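Local coordinates for protein beta-galactoside alpha-2,6-sialyltransferase (Photobacterium sp., PDB 2Z4T) that probably transfers sialic acid from CMP-sialic acid to the galactose of acceptors such as lactose, forming an alpha-2,6 linkage, at residues A[431-435]-A[451-456]; A[289-295]-A[314-320]; A[129-133]-A[334-338]. All coordinates share one frame; numbering follows the deposited sequence. Where two conformers were deposited one is given.

Contact 1. Residues A[431-435]-A[451-456]; sequences FEVLM and LYFTIP. With C5P (cytidine-5'-monophosphate), chain C.
Phe431 and Met435 both hold CG opposite the backbone nitrogen (chi1 -172° and -174°), and this carries both side chains from helix 431-436 onto the loop 451-456. The loop follows strand 443-447 of the parallel six-stranded sheet, in the nucleotide-binding half of a GT-B fold. The edge of the Phe431 ring meets Ile455, with CE2 3.7 Å from CG1. Leu451 CD1 comes to the same ring obliquely, at CD2. Met435 bends at its last torsion (chi3 65°). The Met435 and Thr454 side chains cross at about a right angle, with Met435 CE 3.8 Å from Thr454 CG2, while Met435 CB lies near Ile455 CD1. The other branch of Leu451, CD2, packs on the cytosine, 3.6 Å from C4 of CMP. Phe431 N donates a hydrogen bond to the base at O2 of CMP, 2.8 Å away. Glu432 turns its carboxylate to the ribose. OE1 accepts from O3' at 3.0 Å. OE2 also takes a hydrogen bond from O2', but the modelled distance of 2.4 Å is doubtful. A water joins the two segments beside the nucleotide, accepting from Thr454 OG1 at 2.6 Å and donating to Glu432 OE1.

Contact 2. Residues A[289-295]-A[314-320]; sequences NYHFLRK and SLKQMQW. With PO4 (phosphate ion), chain I.
Leu315 CD1 sits over one face of the Phe292 ring, displaced toward its rim. The CH-pi distance is 3.7 Å from Leu315 CD1 to the ring centroid, 18° off the normal. Leu315 holds CG opposite its backbone nitrogen (chi1 -177°), and this brings the methyl in over the ring. Lys295 crosses Leu315 on the way to its polar end, CG to CG 3.8 Å. Further along, Leu293 CD1 lies near Met318 SD. The backbones pair as parallel strands. Tyr290 N donates to Ser314 O, Lys316 N to Tyr290 O, Phe292 N to Lys316 O and Met318 N to Phe292 O. Backbone just past the strands holds both ends of the Gln317 amide. Its OE1 accepts from Lys295 N at 2.9 Å. Its NE2 donates to Met318 O and, nearly straight at the N-H, to Leu293 O at 3.1 Å, from above that carbonyl plane. Leu293 O also takes a water that accepts from Trp320 NE1. At the polar edge, the extended Lys295 chain places NZ 2.7 Å from phosphate O1, and NZ also donates to Leu315 O. Gln317 N donates to phosphate O3 at 2.8 Å. The ion is probably from the crystallisation liquor. Strand 288-292 also pairs with strand 222-230. Strands 288-292 and 315-317, with helices 297-300 and 305-311 between them, form a beta-alpha-beta crossover at the edge of a Rossmann-like sheet, as in GT-B enzymes.

Contact 3. Residues A[129-133]-A[334-338]; sequences LQQLM and FLSIV
Leu132 and Phe334 meet at the centre of a buried helix-helix contact in the GT-B fold. Helix 126-141 follows strand 103-122 of the mixed sheet. Helix 328-338 comes much later in the chain. The two segments run roughly antiparallel, at 145°, and their axes come no closer than 11.3 Å. The contact is therefore made by side chains, not by the backbones.

The aliphatic contacts gather on one methyl. Leu132 CD1 reaches Val338 CG1 at 3.5 Å and Ile337 CG2 at 3.9 Å. The second branch, Leu132 CD2, is near Ile337 CG2 and CD1, at slightly longer range. Ile337 extends the apolar patch outward to Ile154 and Leu164.

The aromatic contacts all centre on Phe334. Its CG stands opposite the backbone nitrogen (chi1 179°), and this carries the ring across toward helix 126-141. Leu132 CD1 approaches the ring obliquely, 3.6 Å from Phe334 CD1. Leu129 meets the ring at its edge instead, and the two side chains cross at about a right angle. Leu129 CD1 is 3.9 Å from Phe334 CZ. Within its own helix, Val338 places CG1 above one face of the ring, toward the rim.

The sulfur contact is a Met-aromatic one. Met133 SD is 4.9 Å from the Phe334 centroid and 41° off the normal, neither squarely over the face nor at the edge.

Around this core, Met133 and Phe334 both touch Met436 of helix 431-436. Leu129 faces Ser430 and Glu432, which bind CMP. The closest approach of Met133 to the ring is made by carbon, not sulfur: its CG lies 3.5 Å from Phe334 CE1.

How the contacts relate
Along the chain the order is 129-133, 289-295, 314-320, 334-338, 431-435 and 451-456. Contact 2 is nested within the loop closed by contact 3, and contact 1 follows both. Contact 1 lies about 15 Å, centre to centre, from each of the others; contacts 2 and 3 are about 18 Å apart. Contact 2 belongs to the mixed sheet, and contact 3 includes helix 126-141 beside it. Contact 1 borders the six-stranded parallel sheet. Trp320 links all three: its ring packs on Glu432 and on Leu129. Arg294 NH1 of contact 2 probably hydrogen-bonds Phe453 O of contact 1. Through these touches the contacts form a continuous packed region between the two GT-B halves, next to the CMP site.

Contact 1. Residues A[431-435]-A[451-456]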
loop_
_atom_site.group_PDB
_atom_site.type_symbol
_atom_site.label_atom_id
_atom_site.label_comp_id
_atom_site.label_asym_id
_atom_site.label_seq_id
_atom_site.Cartn_x
_atom_site.Cartn_y
_atom_site.Cartn_z
ATOM N N PHE A 431 -9.279 8.139 2.561
ATOM C CA PHE A 431 -10.523 8.571 1.973
ATOM C C PHE A 431 -10.797 7.831 0.674
ATOM O O PHE A 431 -11.960 7.632 0.279
ATOM C CB PHE A 431 -10.510 10.088 1.756
ATOM C CG PHE A 431 -11.826 10.652 1.324
ATOM C CD1 PHE A 431 -12.919 10.641 2.178
ATOM C CD2 PHE A 431 -11.972 11.204 0.068
ATOM C CE1 PHE A 431 -14.168 11.188 1.780
ATOM C CE2 PHE A 431 -13.176 11.758 -0.341
ATOM C CZ PHE A 431 -14.283 11.749 0.508
ATOM N N GLU A 432 -9.738 7.415 -0.011
ATOM C CA GLU A 432 -10.021 6.739 -1.259
ATOM C C GLU A 432 -10.702 5.373 -1.102
ATOM O O GLU A 432 -11.332 4.888 -2.044
ATOM C CB GLU A 432 -8.921 6.846 -2.343
ATOM C CG GLU A 432 -7.491 6.912 -1.944
ATOM C CD GLU A 432 -7.025 8.177 -1.273
ATOM O OE1 GLU A 432 -6.721 9.191 -1.915
ATOM O OE2 GLU A 432 -6.844 8.106 -0.062
ATOM N N VAL A 433 -10.701 4.801 0.106
ATOM C CA VAL A 433 -11.492 3.604 0.279
ATOM C C VAL A 433 -12.982 3.916 0.191
ATOM O O VAL A 433 -13.769 3.072 -0.279
ATOM C CB VAL A 433 -11.099 2.703 1.500
ATOM C CG1 VAL A 433 -9.675 2.959 1.976
ATOM C CG2 VAL A 433 -12.095 2.762 2.613
ATOM N N LEU A 434 -13.375 5.136 0.569
ATOM C CA LEU A 434 -14.772 5.529 0.372
ATOM C C LEU A 434 -15.100 5.646 -1.109
ATOM O O LEU A 434 -16.211 5.333 -1.524
ATOM C CB LEU A 434 -15.166 6.821 1.109
ATOM C CG LEU A 434 -14.990 7.048 2.615
ATOM C CD1 LEU A 434 -16.246 7.665 3.119
ATOM C CD2 LEU A 434 -14.646 5.810 3.449
ATOM N N MET A 435 -14.142 6.105 -1.900
ATOM C CA MET A 435 -14.315 6.114 -3.346
ATOM C C MET A 435 -14.474 4.695 -3.889
ATOM O O MET A 435 -15.393 4.442 -4.656
ATOM C CB MET A 435 -13.146 6.795 -4.047
ATOM C CG MET A 435 -13.335 6.964 -5.553
ATOM S SD MET A 435 -11.793 7.522 -6.334
ATOM C CE MET A 435 -10.776 6.064 -6.025
ATOM N N LEU A 451 -5.712 13.520 -1.598
ATOM C CA LEU A 451 -6.962 12.835 -1.880
ATOM C C LEU A 451 -7.673 13.488 -3.084
ATOM O O LEU A 451 -8.311 12.794 -3.884
ATOM C CB LEU A 451 -7.838 12.729 -0.615
ATOM C CG LEU A 451 -8.545 13.992 -0.097
ATOM C CD1 LEU A 451 -9.879 14.215 -0.836
ATOM C CD2 LEU A 451 -8.747 13.959 1.432
ATOM N N TYR A 452 -7.511 14.802 -3.234
ATOM C CA TYR A 452 -8.056 15.535 -4.384
ATOM C C TYR A 452 -7.333 15.289 -5.707
ATOM O O TYR A 452 -7.821 15.739 -6.762
ATOM C CB TYR A 452 -8.167 17.046 -4.100
ATOM C CG TYR A 452 -9.174 17.314 -3.002
ATOM C CD1 TYR A 452 -10.553 17.160 -3.234
ATOM C CD2 TYR A 452 -8.758 17.660 -1.716
ATOM C CE1 TYR A 452 -11.473 17.385 -2.226
ATOM C CE2 TYR A 452 -9.680 17.884 -0.704
ATOM C CZ TYR A 452 -11.034 17.740 -0.956
ATOM O OH TYR A 452 -11.952 17.953 0.067
ATOM N N PHE A 453 -6.189 14.599 -5.664
ATOM C CA PHE A 453 -5.531 14.204 -6.894
ATOM C C PHE A 453 -6.335 13.086 -7.576
ATOM O O PHE A 453 -6.167 12.848 -8.791
ATOM C CB PHE A 453 -4.081 13.739 -6.650
ATOM C CG PHE A 453 -3.093 14.867 -6.328
ATOM C CD1 PHE A 453 -1.832 14.887 -6.925
ATOM C CD2 PHE A 453 -3.411 15.878 -5.412
ATOM C CE1 PHE A 453 -0.898 15.894 -6.640
ATOM C CE2 PHE A 453 -2.504 16.900 -5.116
ATOM C CZ PHE A 453 -1.230 16.906 -5.742
ATOM N N THR A 454 -7.214 12.428 -6.814
ATOM C CA THR A 454 -7.881 11.199 -7.261
ATOM C C THR A 454 -9.417 11.274 -7.311
ATOM O O THR A 454 -10.024 10.783 -8.257
ATOM C CB THR A 454 -7.468 10.023 -6.367
ATOM O OG1 THR A 454 -6.040 9.892 -6.390
ATOM C CG2 THR A 454 -8.110 8.724 -6.814
ATOM N N ILE A 455 -10.028 11.864 -6.288
ATOM C CA ILE A 455 -11.489 11.990 -6.173
ATOM C C ILE A 455 -12.061 12.717 -7.391
ATOM O O ILE A 455 -11.544 13.766 -7.774
ATOM C CB ILE A 455 -11.894 12.741 -4.844
ATOM C CG1 ILE A 455 -11.484 11.925 -3.602
ATOM C CG2 ILE A 455 -13.368 13.037 -4.762
ATOM C CD1 ILE A 455 -11.663 10.374 -3.683
ATOM N N PRO A 456 -13.133 12.157 -7.999
ATOM C CA PRO A 456 -13.811 12.760 -9.154
ATOM C C PRO A 456 -14.242 14.211 -8.924
ATOM O O PRO A 456 -14.816 14.544 -7.884
ATOM C CB PRO A 456 -15.041 11.864 -9.344
ATOM C CG PRO A 456 -14.630 10.565 -8.810
ATOM C CD PRO A 456 -13.770 10.883 -7.621
HETATM O O3P C5P C . -3.492 15.237 2.893
HETATM P P C5P C . -2.409 14.406 2.313
HETATM O O1P C5P C . -1.364 14.184 3.397
HETATM O O2P C5P C . -1.959 14.895 0.951
HETATM O "O5'" C5P C . -3.082 13.014 1.985
HETATM C "C5'" C5P C . -2.329 11.851 1.720
HETATM C "C4'" C5P C . -3.316 10.695 1.877
HETATM O "O4'" C5P C . -3.821 10.665 3.219
HETATM C "C3'" C5P C . -4.564 10.840 1.025
HETATM O "O3'" C5P C . -4.424 10.268 -0.270
HETATM C "C2'" C5P C . -5.558 10.027 1.806
HETATM O "O2'" C5P C . -5.282 8.631 1.670
HETATM C "C1'" C5P C . -5.208 10.304 3.233
HETATM N N1 C5P C . -6.061 11.364 3.764
HETATM C C2 C5P C . -7.373 11.039 4.206
HETATM N N3 C5P C . -8.183 11.996 4.724
HETATM C C4 C5P C . -7.759 13.285 4.821
HETATM C C5 C5P C . -6.463 13.639 4.389
HETATM C C6 C5P C . -5.620 12.645 3.864
HETATM O O2 C5P C . -7.808 9.882 4.119
HETATM N N4 C5P C . -8.595 14.211 5.355
HETATM O O HOH W 1 -5.391 10.290 -3.901
#

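Contact 2. Residues A[289-295]-A[314-320]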
loop_
_atom_site.group_PDB
_atom_site.type_symbol
_atom_site.label_atom_id
_atom_site.label_comp_id
_atom_site.label_asym_id
_atom_site.label_seq_id
_atom_site.Cartn_x
_atom_site.Cartn_y
_atom_site.Cartn_z
ATOM N N ASN A 289 8.721 -0.811 -10.800
ATOM C CA ASN A 289 7.555 -0.076 -11.301
ATOM C C ASN A 289 7.236 1.139 -10.430
ATOM O O ASN A 289 7.104 1.005 -9.196
ATOM C CB ASN A 289 6.340 -1.002 -11.431
ATOM C CG ASN A 289 6.528 -2.048 -12.531
ATOM O OD1 ASN A 289 6.952 -3.171 -12.267
ATOM N ND2 ASN A 289 6.270 -1.659 -13.773
ATOM N N TYR A 290 7.162 2.316 -11.062
ATOM C CA TYR A 290 6.730 3.535 -10.370
ATOM C C TYR A 290 5.227 3.760 -10.560
ATOM O O TYR A 290 4.743 4.019 -11.680
ATOM C CB TYR A 290 7.497 4.777 -10.843
ATOM C CG TYR A 290 8.945 4.812 -10.424
ATOM C CD1 TYR A 290 9.372 5.615 -9.361
ATOM C CD2 TYR A 290 9.889 4.053 -11.094
ATOM C CE1 TYR A 290 10.720 5.657 -8.982
ATOM C CE2 TYR A 290 11.226 4.080 -10.738
ATOM C CZ TYR A 290 11.641 4.880 -9.685
ATOM O OH TYR A 290 12.969 4.873 -9.354
ATOM N N HIS A 291 4.491 3.693 -9.461
ATOM C CA HIS A 291 3.052 3.910 -9.516
ATOM C C HIS A 291 2.728 5.345 -9.119
ATOM O O HIS A 291 2.632 5.659 -7.942
ATOM C CB HIS A 291 2.342 2.896 -8.626
ATOM C CG HIS A 291 2.696 1.482 -8.948
ATOM N ND1 HIS A 291 3.803 0.853 -8.415
ATOM C CD2 HIS A 291 2.114 0.584 -9.774
ATOM C CE1 HIS A 291 3.872 -0.379 -8.884
ATOM N NE2 HIS A 291 2.864 -0.564 -9.717
ATOM N N PHE A 292 2.592 6.217 -10.110
ATOM C CA PHE A 292 2.423 7.631 -9.851
ATOM C C PHE A 292 0.988 7.943 -9.465
ATOM O O PHE A 292 0.048 7.526 -10.151
ATOM C CB PHE A 292 2.813 8.448 -11.093
ATOM C CG PHE A 292 4.271 8.904 -11.125
ATOM C CD1 PHE A 292 5.310 8.013 -10.913
ATOM C CD2 PHE A 292 4.586 10.231 -11.413
ATOM C CE1 PHE A 292 6.648 8.423 -10.968
ATOM C CE2 PHE A 292 5.932 10.667 -11.461
ATOM C CZ PHE A 292 6.963 9.757 -11.244
ATOM N N LEU A 293 0.810 8.692 -8.381
ATOM C CA LEU A 293 -0.511 9.218 -8.046
ATOM C C LEU A 293 -1.158 9.895 -9.260
ATOM O O LEU A 293 -2.358 9.727 -9.516
ATOM C CB LEU A 293 -0.416 10.207 -6.880
ATOM C CG LEU A 293 -1.698 10.808 -6.308
ATOM C CD1 LEU A 293 -2.685 9.732 -5.886
ATOM C CD2 LEU A 293 -1.371 11.737 -5.147
ATOM N N ARG A 294 -0.372 10.669 -9.998
ATOM C CA ARG A 294 -0.850 11.269 -11.229
ATOM C C ARG A 294 0.258 11.208 -12.267
ATOM O O ARG A 294 1.072 12.133 -12.392
ATOM C CB ARG A 294 -1.315 12.708 -10.994
ATOM C CG ARG A 294 -2.699 12.848 -10.315
ATOM C CD ARG A 294 -3.852 12.432 -11.236
ATOM N NE ARG A 294 -4.003 13.373 -12.354
ATOM C CZ ARG A 294 -4.816 14.430 -12.350
ATOM N NH1 ARG A 294 -5.575 14.689 -11.285
ATOM N NH2 ARG A 294 -4.874 15.238 -13.406
ATOM N N LYS A 295 0.290 10.100 -12.997
ATOM C CA LYS A 295 1.254 9.890 -14.066
ATOM C C LYS A 295 1.283 11.023 -15.086
ATOM O O LYS A 295 2.351 11.352 -15.618
ATOM C CB LYS A 295 0.968 8.565 -14.766
ATOM C CG LYS A 295 1.881 8.260 -15.930
ATOM C CD LYS A 295 1.598 6.868 -16.458
ATOM C CE LYS A 295 1.945 6.754 -17.933
ATOM N NZ LYS A 295 2.127 5.329 -18.311
ATOM N N SER A 314 8.718 1.811 -17.002
ATOM C CA SER A 314 8.487 1.559 -15.581
ATOM C C SER A 314 7.529 2.608 -15.010
ATOM O O SER A 314 7.199 2.584 -13.821
ATOM C CB SER A 314 9.792 1.562 -14.792
ATOM O OG SER A 314 10.636 0.482 -15.163
ATOM N N LEU A 315 7.078 3.534 -15.847
ATOM C CA LEU A 315 6.164 4.576 -15.389
ATOM C C LEU A 315 4.719 4.075 -15.470
ATOM O O LEU A 315 4.207 3.819 -16.565
ATOM C CB LEU A 315 6.369 5.863 -16.188
ATOM C CG LEU A 315 5.547 7.098 -15.820
ATOM C CD1 LEU A 315 5.788 7.501 -14.374
ATOM C CD2 LEU A 315 5.820 8.281 -16.797
ATOM N N LYS A 316 4.087 3.919 -14.308
ATOM C CA LYS A 316 2.703 3.420 -14.221
ATOM C C LYS A 316 1.789 4.442 -13.558
ATOM O O LYS A 316 2.254 5.307 -12.807
ATOM C CB LYS A 316 2.638 2.083 -13.441
ATOM C CG LYS A 316 3.521 0.944 -14.004
ATOM C CD LYS A 316 3.163 0.688 -15.476
ATOM C CE LYS A 316 4.203 -0.173 -16.184
ATOM N NZ LYS A 316 4.063 -1.602 -15.800
ATOM N N GLN A 317 0.496 4.361 -13.853
ATOM C CA GLN A 317 -0.501 5.142 -13.142
ATOM C C GLN A 317 -0.997 4.306 -11.971
ATOM O O GLN A 317 -1.393 3.141 -12.154
ATOM C CB GLN A 317 -1.665 5.513 -14.080
ATOM C CG GLN A 317 -2.915 6.115 -13.403
ATOM C CD GLN A 317 -2.611 7.349 -12.559
ATOM O OE1 GLN A 317 -1.947 8.274 -13.022
ATOM N NE2 GLN A 317 -3.075 7.351 -11.305
ATOM N N MET A 318 -0.974 4.879 -10.771
ATOM C CA MET A 318 -1.596 4.236 -9.594
ATOM C C MET A 318 -3.049 3.813 -9.930
ATOM O O MET A 318 -3.797 4.566 -10.550
ATOM C CB MET A 318 -1.563 5.199 -8.420
ATOM C CG MET A 318 -1.555 4.573 -7.049
ATOM S SD MET A 318 -1.409 5.797 -5.703
ATOM C CE MET A 318 0.361 6.069 -5.724
ATOM N N GLN A 319 -3.415 2.587 -9.570
ATOM C CA GLN A 319 -4.732 2.023 -9.913
ATOM C C GLN A 319 -5.675 2.092 -8.715
ATOM O O GLN A 319 -5.218 1.988 -7.569
ATOM C CB GLN A 319 -4.575 0.558 -10.386
ATOM C CG GLN A 319 -3.730 0.382 -11.673
ATOM C CD GLN A 319 -4.305 1.180 -12.846
ATOM O OE1 GLN A 319 -3.686 2.138 -13.345
ATOM N NE2 GLN A 319 -5.515 0.813 -13.268
ATOM N N TRP A 320 -6.979 2.260 -8.980
ATOM C CA TRP A 320 -8.025 2.274 -7.925
ATOM C C TRP A 320 -9.125 1.219 -8.123
ATOM O O TRP A 320 -10.279 1.380 -7.678
ATOM C CB TRP A 320 -8.621 3.681 -7.786
ATOM C CG TRP A 320 -7.566 4.632 -7.372
ATOM C CD1 TRP A 320 -6.908 5.541 -8.169
ATOM C CD2 TRP A 320 -6.961 4.716 -6.082
ATOM N NE1 TRP A 320 -5.958 6.209 -7.437
ATOM C CE2 TRP A 320 -5.965 5.724 -6.153
ATOM C CE3 TRP A 320 -7.171 4.056 -4.870
ATOM C CZ2 TRP A 320 -5.181 6.085 -5.051
ATOM C CZ3 TRP A 320 -6.381 4.404 -3.774
ATOM C CH2 TRP A 320 -5.400 5.414 -3.874
HETATM P P PO4 I . -0.423 2.499 -16.706
HETATM O O1 PO4 I . 0.568 3.628 -16.883
HETATM O O2 PO4 I . 0.123 1.266 -17.410
HETATM O O3 PO4 I . -0.579 2.204 -15.237
HETATM O O4 PO4 I . -1.742 2.956 -17.304
HETATM O O HOH W 2 -4.831 8.669 -8.555
#

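Contact 3. Residues A[129-133]-A[334-338]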
loop_
_atom_site.group_PDB
_atom_site.type_symbol
_atom_site.label_atom_id
_atom_site.label_comp_id
_atom_site.label_asym_id
_atom_site.label_seq_id
_atom_site.Cartn_x
_atom_site.Cartn_y
_atom_site.Cartn_z
ATOM N N LEU A 129 -1.763 2.102 1.812
ATOM C CA LEU A 129 -3.030 1.665 1.279
ATOM C C LEU A 129 -2.808 0.783 0.043
ATOM O O LEU A 129 -3.384 -0.302 -0.052
ATOM C CB LEU A 129 -3.902 2.864 0.920
ATOM C CG LEU A 129 -5.256 2.531 0.313
ATOM C CD1 LEU A 129 -6.112 1.806 1.333
ATOM C CD2 LEU A 129 -5.926 3.820 -0.194
ATOM N N GLN A 130 -1.968 1.238 -0.880
ATOM C CA GLN A 130 -1.704 0.468 -2.083
ATOM C C GLN A 130 -0.997 -0.863 -1.774
ATOM O O GLN A 130 -1.309 -1.901 -2.389
ATOM C CB GLN A 130 -0.900 1.290 -3.064
ATOM C CG GLN A 130 -1.672 2.428 -3.668
ATOM C CD GLN A 130 -2.644 2.020 -4.794
ATOM O OE1 GLN A 130 -3.633 2.718 -5.048
ATOM N NE2 GLN A 130 -2.357 0.921 -5.480
ATOM N N GLN A 131 -0.074 -0.836 -0.817
ATOM C CA GLN A 131 0.662 -2.037 -0.430
ATOM C C GLN A 131 -0.288 -3.056 0.171
ATOM O O GLN A 131 -0.198 -4.238 -0.154
ATOM C CB GLN A 131 1.813 -1.704 0.542
ATOM C CG GLN A 131 2.903 -0.799 -0.064
ATOM C CD GLN A 131 3.930 -0.306 0.956
ATOM O OE1 GLN A 131 3.661 -0.273 2.169
ATOM N NE2 GLN A 131 5.135 0.053 0.471
ATOM N N LEU A 132 -1.224 -2.602 1.010
ATOM C CA LEU A 132 -2.247 -3.463 1.575
ATOM C C LEU A 132 -2.998 -4.202 0.488
ATOM O O LEU A 132 -3.229 -5.420 0.592
ATOM C CB LEU A 132 -3.284 -2.661 2.349
ATOM C CG LEU A 132 -3.951 -3.274 3.592
ATOM C CD1 LEU A 132 -5.341 -2.755 3.807
ATOM C CD2 LEU A 132 -3.941 -4.796 3.660
ATOM N N MET A 133 -3.421 -3.467 -0.532
ATOM C CA MET A 133 -4.152 -4.070 -1.627
ATOM C C MET A 133 -3.280 -5.091 -2.384
ATOM O O MET A 133 -3.790 -6.116 -2.806
ATOM C CB MET A 133 -4.712 -2.996 -2.565
ATOM C CG MET A 133 -5.828 -2.167 -1.943
ATOM S SD MET A 133 -6.722 -1.151 -3.142
ATOM C CE MET A 133 -5.472 0.017 -3.683
ATOM N N PHE A 334 -10.077 -6.727 3.638
ATOM C CA PHE A 334 -9.594 -5.383 3.366
ATOM C C PHE A 334 -10.255 -4.316 4.253
ATOM O O PHE A 334 -9.547 -3.560 4.937
ATOM C CB PHE A 334 -9.787 -5.065 1.874
ATOM C CG PHE A 334 -9.342 -3.693 1.477
ATOM C CD1 PHE A 334 -7.996 -3.378 1.403
ATOM C CD2 PHE A 334 -10.279 -2.717 1.140
ATOM C CE1 PHE A 334 -7.590 -2.096 1.028
ATOM C CE2 PHE A 334 -9.885 -1.431 0.758
ATOM C CZ PHE A 334 -8.541 -1.120 0.705
ATOM N N LEU A 335 -11.595 -4.261 4.249
ATOM C CA LEU A 335 -12.321 -3.219 5.005
ATOM C C LEU A 335 -12.028 -3.334 6.489
ATOM O O LEU A 335 -11.930 -2.344 7.231
ATOM C CB LEU A 335 -13.849 -3.263 4.762
ATOM C CG LEU A 335 -14.288 -3.033 3.315
ATOM C CD1 LEU A 335 -15.796 -2.970 3.214
ATOM C CD2 LEU A 335 -13.630 -1.769 2.705
ATOM N N SER A 336 -11.878 -4.575 6.890
ATOM C CA SER A 336 -11.610 -4.911 8.245
ATOM C C SER A 336 -10.203 -4.446 8.639
ATOM O O SER A 336 -10.019 -3.875 9.707
ATOM C CB SER A 336 -11.772 -6.411 8.387
ATOM O OG SER A 336 -11.367 -6.800 9.658
ATOM N N ILE A 337 -9.219 -4.653 7.773
ATOM C CA ILE A 337 -7.878 -4.163 8.057
ATOM C C ILE A 337 -7.766 -2.629 8.068
ATOM O O ILE A 337 -7.057 -2.080 8.904
ATOM C CB ILE A 337 -6.807 -4.798 7.145
ATOM C CG1 ILE A 337 -6.746 -6.313 7.410
ATOM C CG2 ILE A 337 -5.435 -4.150 7.423
ATOM C CD1 ILE A 337 -5.840 -7.100 6.472
ATOM N N VAL A 338 -8.450 -1.946 7.149
ATOM C CA VAL A 338 -8.475 -0.477 7.172
ATOM C C VAL A 338 -9.458 0.115 8.224
ATOM O O VAL A 338 -9.516 1.326 8.397
ATOM C CB VAL A 338 -8.708 0.163 5.747
ATOM C CG1 VAL A 338 -7.847 -0.532 4.678
ATOM C CG2 VAL A 338 -10.197 0.129 5.361
#